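Local structure of Cwp19 (Clostridioides difficile, 5OQ3) at residues S303-V306 with A307-N311; Q345-T348 with L349-K352; R351-S354 with E355-G358. The protein is a cell-wall protein whose TIM-barrel glycoside hydrolase domain, the part described here, probably cleaves peptidoglycan glycan strands, although the whole protein may also act as an amidase. All blocks are in the same frame, centred on the assembly; numbering follows the deposited sequence.

Contact 1. Residues S303-V306 with A307-N311; sequences SKLV and AWWAN
Leu305 and Trp309, one helical turn apart, lie side by side and point the same way. Trp309 CB rests 3.5 Å from Leu305 O, and chi1 is -76°, with CG anti to the carbonyl carbon, which turns the CD1 edge of the indole back toward Leu305 while the six-membered ring runs outward. CG lies 3.6 Å from the same oxygen. CD1 comes next, 3.2 Å from Leu305 O, which sits at the ring edge close to its plane; the same CD1 passes Leu305 CB at 4.3 Å. Farther out, NE1 meets Leu305 CD2 at 4.1 Å, an apolar neighbour that cannot use the N-H, and the indole N-H is spent instead on the carbonyl of Gly248. Over the centre of the Trp309 ring stands CZ3 of Trp308, 3.4 Å above the plane, while CD1 of Trp309 meets the edge of the Trp308 ring in that ring's plane, an edge-to-face arrangement of neighbouring indoles. All of this belongs to helix 302-313, which links strands 286-287 and 319-324 in a beta-alpha-beta unit of the TIM barrel. Large apolar side chains suit Leu305 and Trp309 because this flank is buried, against Trp293 and Pro289. Backbone bonds of the i to i+4 kind run beneath them: Trp309 N gives to Leu305 O at 2.9 Å, nearly straight at 172°, and Ala310 N gives to Val306 O at 3.0 Å. On another flank the small Ala307 and Ala310 let the turn before strand 356-361 come close, Tyr353 touching Ala307. Lys304 reaches outward, its NZ in a salt bridge with Asp261, and the indole N-H of Trp308 is taken by Thr258 O.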
loop_
_atom_site.group_PDB
_atom_site.type_symbol
_atom_site.label_atom_id
_atom_site.label_comp_id
_atom_site.label_asym_id
_atom_site.label_seq_id
_atom_site.Cartn_x
_atom_site.Cartn_y
_atom_site.Cartn_z
ATOM N N SER A 303 -2.898 -8.053 19.990
ATOM C CA SER A 303 -2.170 -9.231 20.443
ATOM C C SER A 303 -2.712 -10.530 19.794
ATOM O O SER A 303 -1.928 -11.441 19.501
ATOM C CB SER A 303 -2.165 -9.303 21.971
ATOM O OG SER A 303 -3.410 -9.714 22.476
ATOM N N LYS A 304 -4.012 -10.618 19.565
ATOM C CA LYS A 304 -4.601 -11.790 18.905
ATOM C C LYS A 304 -4.231 -11.797 17.437
ATOM O O LYS A 304 -3.912 -12.851 16.857
ATOM C CB LYS A 304 -6.134 -11.789 19.057
ATOM C CG LYS A 304 -6.564 -12.005 20.503
ATOM C CD LYS A 304 -8.070 -12.171 20.620
ATOM C CE LYS A 304 -8.455 -12.545 22.037
ATOM N NZ LYS A 304 -9.914 -12.384 22.218
ATOM N N LEU A 305 -4.228 -10.614 16.829
ATOM C CA LEU A 305 -3.942 -10.542 15.416
ATOM C C LEU A 305 -2.491 -10.829 15.069
ATOM O O LEU A 305 -2.233 -11.462 14.027
ATOM C CB LEU A 305 -4.433 -9.205 14.863
ATOM C CG LEU A 305 -5.970 -9.170 14.671
ATOM C CD1 LEU A 305 -6.480 -7.734 14.606
ATOM C CD2 LEU A 305 -6.368 -10.006 13.447
ATOM N N VAL A 306 -1.528 -10.386 15.873
ATOM C CA VAL A 306 -0.140 -10.735 15.557
ATOM C C VAL A 306 0.031 -12.263 15.542
ATOM O O VAL A 306 0.703 -12.797 14.674
ATOM C CB VAL A 306 0.909 -10.036 16.454
ATOM C CG1 VAL A 306 1.014 -8.556 16.165
ATOM C CG2 VAL A 306 0.713 -10.301 17.916
ATOM N N ALA A 307 -0.583 -12.943 16.488
ATOM C CA ALA A 307 -0.529 -14.407 16.543
ATOM C C ALA A 307 -1.184 -15.073 15.346
ATOM O O ALA A 307 -0.662 -16.030 14.768
ATOM C CB ALA A 307 -1.134 -14.910 17.830
ATOM N N TRP A 308 -2.340 -14.543 14.980
ATOM C CA TRP A 308 -3.091 -15.095 13.861
ATOM C C TRP A 308 -2.303 -14.967 12.551
ATOM O O TRP A 308 -2.181 -15.932 11.778
ATOM C CB TRP A 308 -4.492 -14.425 13.761
ATOM C CG TRP A 308 -5.346 -15.116 12.732
ATOM C CD1 TRP A 308 -6.141 -16.219 12.944
ATOM C CD2 TRP A 308 -5.467 -14.782 11.313
ATOM N NE1 TRP A 308 -6.745 -16.574 11.764
ATOM C CE2 TRP A 308 -6.358 -15.728 10.752
ATOM C CE3 TRP A 308 -4.916 -13.790 10.502
ATOM C CZ2 TRP A 308 -6.689 -15.730 9.427
ATOM C CZ3 TRP A 308 -5.259 -13.775 9.192
ATOM C CH2 TRP A 308 -6.138 -14.746 8.653
ATOM N N TRP A 309 -1.752 -13.786 12.304
ATOM C CA TRP A 309 -0.968 -13.560 11.100
ATOM C C TRP A 309 0.338 -14.334 11.084
ATOM O O TRP A 309 0.737 -14.856 10.022
ATOM C CB TRP A 309 -0.742 -12.064 10.906
ATOM C CG TRP A 309 -1.962 -11.345 10.397
ATOM C CD1 TRP A 309 -2.771 -10.499 11.073
ATOM C CD2 TRP A 309 -2.485 -11.428 9.076
ATOM N NE1 TRP A 309 -3.788 -10.073 10.250
ATOM C CE2 TRP A 309 -3.619 -10.625 9.016
ATOM C CE3 TRP A 309 -2.065 -12.076 7.921
ATOM C CZ2 TRP A 309 -4.373 -10.468 7.856
ATOM C CZ3 TRP A 309 -2.837 -11.933 6.741
ATOM C CH2 TRP A 309 -3.960 -11.122 6.731
ATOM N N ALA A 310 1.002 -14.461 12.238
ATOM C CA ALA A 310 2.197 -15.277 12.295
ATOM C C ALA A 310 1.902 -16.705 11.895
ATOM O O ALA A 310 2.643 -17.320 11.137
ATOM C CB ALA A 310 2.814 -15.223 13.685
ATOM N N ASN A 311 0.783 -17.226 12.348
ATOM C CA ASN A 311 0.377 -18.567 11.963
ATOM C C ASN A 311 0.070 -18.677 10.450
ATOM O O ASN A 311 0.407 -19.692 9.802
ATOM C CB ASN A 311 -0.827 -19.028 12.804
ATOM C CG ASN A 311 -1.213 -20.455 12.487
ATOM O OD1 ASN A 311 -0.467 -21.390 12.812
ATOM N ND2 ASN A 311 -2.349 -20.630 11.810
#

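Contact 2. Residues Q345-T348 with L349-K352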
loop_
_atom_site.group_PDB
_atom_site.type_symbol
_atom_site.label_atom_id
_atom_site.label_comp_id
_atom_site.label_asym_id
_atom_site.label_seq_id
_atom_site.Cartn_x
_atom_site.Cartn_y
_atom_site.Cartn_z
ATOM N N GLN A 345 5.829 -1.682 23.470
ATOM C CA GLN A 345 5.098 -2.891 23.841
ATOM C C GLN A 345 4.680 -3.716 22.611
ATOM O O GLN A 345 4.815 -4.957 22.606
ATOM C CB GLN A 345 3.876 -2.510 24.678
ATOM C CG GLN A 345 3.098 -3.697 25.205
ATOM C CD GLN A 345 1.842 -3.319 25.958
ATOM O OE1 GLN A 345 1.530 -2.148 26.095
ATOM N NE2 GLN A 345 1.081 -4.326 26.388
ATOM N N GLN A 346 4.150 -3.060 21.583
ATOM C CA GLN A 346 3.771 -3.776 20.382
ATOM C C GLN A 346 4.943 -4.450 19.719
ATOM O O GLN A 346 4.836 -5.622 19.365
ATOM C CB GLN A 346 3.015 -2.843 19.419
ATOM C CG GLN A 346 1.680 -2.351 19.915
ATOM C CD GLN A 346 0.767 -1.838 18.795
ATOM O OE1 GLN A 346 1.199 -1.581 17.660
ATOM N NE2 GLN A 346 -0.496 -1.600 19.145
ATOM N N VAL A 347 6.046 -3.744 19.498
ATOM C CA VAL A 347 7.144 -4.345 18.784
ATOM C C VAL A 347 7.837 -5.417 19.625
ATOM O O VAL A 347 8.267 -6.427 19.108
ATOM C CB VAL A 347 8.141 -3.277 18.281
ATOM C CG1 VAL A 347 9.375 -3.908 17.669
ATOM C CG2 VAL A 347 7.468 -2.391 17.230
ATOM N N THR A 348 7.872 -5.241 20.942
ATOM C CA THR A 348 8.389 -6.286 21.829
ATOM C C THR A 348 7.584 -7.593 21.666
ATOM O O THR A 348 8.144 -8.690 21.580
ATOM C CB THR A 348 8.399 -5.790 23.275
ATOM O OG1 THR A 348 9.240 -4.638 23.387
ATOM C CG2 THR A 348 8.896 -6.869 24.242
ATOM N N LEU A 349 6.265 -7.474 21.571
ATOM C CA LEU A 349 5.424 -8.632 21.334
ATOM C C LEU A 349 5.722 -9.243 19.970
ATOM O O LEU A 349 5.826 -10.474 19.861
ATOM C CB LEU A 349 3.963 -8.245 21.475
ATOM C CG LEU A 349 2.958 -9.392 21.296
ATOM C CD1 LEU A 349 3.174 -10.501 22.339
ATOM C CD2 LEU A 349 1.534 -8.867 21.285
ATOM N N ASN A 350 5.814 -8.408 18.927
ATOM C CA ASN A 350 6.098 -8.920 17.608
ATOM C C ASN A 350 7.318 -9.806 17.636
ATOM O O ASN A 350 7.384 -10.814 16.937
ATOM C CB ASN A 350 6.426 -7.797 16.614
ATOM C CG ASN A 350 5.265 -6.872 16.327
ATOM O OD1 ASN A 350 4.122 -7.102 16.774
ATOM N ND2 ASN A 350 5.575 -5.772 15.634
ATOM N N ARG A 351 8.336 -9.373 18.360
ATOM C CA ARG A 351 9.613 -10.062 18.391
ATOM C C ARG A 351 9.583 -11.427 19.082
ATOM O O ARG A 351 10.542 -12.170 19.020
ATOM C CB ARG A 351 10.676 -9.116 18.964
ATOM C CG ARG A 351 11.061 -8.019 17.949
ATOM C CD ARG A 351 11.779 -6.893 18.573
ATOM N NE ARG A 351 12.426 -6.036 17.605
ATOM C CZ ARG A 351 13.175 -5.003 17.944
ATOM N NH1 ARG A 351 13.315 -4.682 19.239
ATOM N NH2 ARG A 351 13.775 -4.301 17.028
ATOM N N LYS A 352 8.481 -11.747 19.749
ATOM C CA LYS A 352 8.272 -13.091 20.281
ATOM C C LYS A 352 7.918 -14.107 19.207
ATOM O O LYS A 352 7.929 -15.318 19.485
ATOM C CB LYS A 352 7.199 -13.077 21.363
ATOM C CG LYS A 352 7.559 -12.242 22.594
ATOM C CD LYS A 352 8.851 -12.735 23.282
ATOM C CE LYS A 352 8.994 -12.079 24.663
ATOM N NZ LYS A 352 10.227 -12.616 25.346
HETATM O O HOH W 1 11.812 -5.002 21.853
#
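Val347 and Arg351 meet where helix 343-350, the connection between barrel strands 319-324 and 356-361, gives way to the loop behind it. This is the last beta-alpha-beta crossover of the TIM barrel, and its inner flank is the tight one. There Asn350, with CG anti to its carbonyl carbon (chi1 -66°), folds back over the preceding turn until CG lies 3.3 Å from Gln346 O and ND2 lies 3.8 Å from Val347 CA. The amide is buried, so both its ends need partners: OD1 accepts from the hydroxyl of Tyr302, and ND2 donates to Gln324. Asparagine suits the place by offering a donor and an acceptor on one short stem. Its backbone N gives to Gln346 O at 3.0 Å, and Gln346 itself turns its amide NE2 to Glu342. Val347, also buried, brings CG1 over one face of the Arg351 guanidinium, 3.7 Å above the plane but offset toward the rim.

The outer flank is looser and wetter. Thr348, Arg351 and Lys352 are exposed, and the long arginine chain is extended from CG to NE, which lays it back along the helix past Val347, where NH2 forms a salt bridge with Glu26 and also bonds Leu380 O. Thr348 OG1 is held close to the backbone N (chi1 -60°), a position that suits its bond back to Val344 O. One water spans this side: it donates to Thr348 OG1 at 3.0 Å and accepts from Arg351 NH1, also at 3.0 Å.

Contact 3. Residues R351-S354 with E355-G358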
loop_
_atom_site.group_PDB
_atom_site.type_symbol
_atom_site.label_atom_id
_atom_site.label_comp_id
_atom_site.label_asym_id
_atom_site.label_seq_id
_atom_site.Cartn_x
_atom_site.Cartn_y
_atom_site.Cartn_z
ATOM N N ARG A 351 8.336 -9.373 18.360
ATOM C CA ARG A 351 9.613 -10.062 18.391
ATOM C C ARG A 351 9.583 -11.427 19.082
ATOM O O ARG A 351 10.542 -12.170 19.020
ATOM C CB ARG A 351 10.676 -9.116 18.964
ATOM C CG ARG A 351 11.061 -8.019 17.949
ATOM C CD ARG A 351 11.779 -6.893 18.573
ATOM N NE ARG A 351 12.426 -6.036 17.605
ATOM C CZ ARG A 351 13.175 -5.003 17.944
ATOM N NH1 ARG A 351 13.315 -4.682 19.239
ATOM N NH2 ARG A 351 13.775 -4.301 17.028
ATOM N N LYS A 352 8.481 -11.747 19.749
ATOM C CA LYS A 352 8.272 -13.091 20.281
ATOM C C LYS A 352 7.918 -14.107 19.207
ATOM O O LYS A 352 7.929 -15.318 19.485
ATOM C CB LYS A 352 7.199 -13.077 21.363
ATOM C CG LYS A 352 7.559 -12.242 22.594
ATOM C CD LYS A 352 8.851 -12.735 23.282
ATOM C CE LYS A 352 8.994 -12.079 24.663
ATOM N NZ LYS A 352 10.227 -12.616 25.346
ATOM N N TYR A 353 7.587 -13.636 17.995
ATOM C CA TYR A 353 7.142 -14.519 16.906
ATOM C C TYR A 353 8.192 -14.577 15.836
ATOM O O TYR A 353 8.465 -13.585 15.146
ATOM C CB TYR A 353 5.796 -13.982 16.308
ATOM C CG TYR A 353 4.667 -14.052 17.298
ATOM C CD1 TYR A 353 4.443 -13.022 18.175
ATOM C CD2 TYR A 353 3.833 -15.172 17.383
ATOM C CE1 TYR A 353 3.439 -13.087 19.117
ATOM C CE2 TYR A 353 2.825 -15.264 18.330
ATOM C CZ TYR A 353 2.626 -14.206 19.201
ATOM O OH TYR A 353 1.617 -14.286 20.156
ATOM N N SER A 354 8.758 -15.754 15.659
ATOM C CA SER A 354 9.808 -15.897 14.683
ATOM C C SER A 354 9.351 -15.673 13.241
ATOM O O SER A 354 10.150 -15.358 12.371
ATOM C CB SER A 354 10.453 -17.252 14.798
ATOM O OG SER A 354 9.572 -18.286 14.451
ATOM N N GLU A 355 8.047 -15.797 13.009
ATOM C CA GLU A 355 7.493 -15.575 11.668
ATOM C C GLU A 355 7.410 -14.093 11.332
ATOM O O GLU A 355 7.255 -13.736 10.166
ATOM C CB GLU A 355 6.093 -16.182 11.571
ATOM C CG GLU A 355 6.050 -17.671 11.770
ATOM C CD GLU A 355 5.947 -18.110 13.255
ATOM O OE1 GLU A 355 5.858 -17.304 14.274
ATOM O OE2 GLU A 355 5.945 -19.334 13.386
ATOM N N ILE A 356 7.448 -13.200 12.339
ATOM C CA ILE A 356 7.404 -11.772 12.068
ATOM C C ILE A 356 8.818 -11.269 11.774
ATOM O O ILE A 356 9.732 -11.524 12.555
ATOM C CB ILE A 356 6.711 -11.002 13.182
ATOM C CG1 ILE A 356 5.254 -11.422 13.251
ATOM C CG2 ILE A 356 6.853 -9.506 12.941
ATOM C CD1 ILE A 356 4.483 -10.891 14.432
ATOM N N LYS A 357 8.977 -10.605 10.624
ATOM C CA LYS A 357 10.281 -10.201 10.098
ATOM C C LYS A 357 10.541 -8.712 10.141
ATOM O O LYS A 357 11.534 -8.235 9.650
ATOM C CB LYS A 357 10.454 -10.748 8.687
ATOM C CG LYS A 357 10.260 -12.230 8.500
ATOM C CD LYS A 357 11.285 -13.018 9.234
ATOM C CE LYS A 357 11.084 -14.533 9.083
ATOM N NZ LYS A 357 10.864 -15.015 7.696
ATOM N N GLY A 358 9.619 -7.983 10.784
ATOM C CA GLY A 358 9.766 -6.567 11.021
ATOM C C GLY A 358 8.470 -5.808 10.938
ATOM O O GLY A 358 7.419 -6.425 11.162
HETATM O O HOH W 2 12.402 -13.633 12.699
#
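Tyr353 has chi1 at -66° and Ile356 at -65°, each with its gamma carbon (CG, or CG1 for the isoleucine) anti to the carbonyl carbon, and Glu355 bends at chi2 (86°); between them these torsions gather three side chains round one tight bend. The isoleucine arm then runs out straight, and its CD1 reaches Tyr353 CB at 3.8 Å while lying obliquely to the phenol ring. Glu355 also doubles back, reaching Tyr353 from another side. Its OE1 comes to 3.9 Å from Tyr353 CB, at the edge of the ring and near its plane, and stands 3.6 Å from Ser354 N. Glutamate is long enough to double back like this while its CG and CB pack against helix 302-313, where Ala310 and Val313 lie beside it. Tyrosine suits its position for a similar reason: the ring packs on Ala310 of that helix, whose small side chain allows a flat group to come near.

The backbone fixes the bend. Ile356 N gives to Tyr353 O at 3.0 Å, the bond that closes the turn. Outside the bend, a water donates to Ser354 O at 2.9 Å and, weakly, to Ile356 O. Lys357 curls back, its chain bent at chi2 and chi4, until CE lies 3.5 Å from Ser354 O. Ile356 meanwhile faces Leu320 and Ile322 of the adjoining strand, where a branched apolar side chain fills the layer beside the barrel wall. The whole is a type I beta turn from Tyr353 to Ile356, leading from the last crossover helix into strand 356-361, the eighth strand of the TIM barrel.

In the fold
From the N terminus, contact 1 comes first, within helix 302-313, the connection ahead of strand 319-324. Contact 2 follows at the end of helix 343-350, and contact 3 takes over at Arg351 and Lys352, which the two share, closing the turn into strand 356-361. The contacts run in series; none nests inside or crosses another. In space they close up on one side of the barrel. Leu349 of contact 2 packs on Ser303 and Val306, joining the two helices side by side, while contact 3 lies against contact 1, with Tyr353 CE1 near Val306 CG2. Helix 302-313 is thereby tied to both the next helix and the turn leading into the final strand.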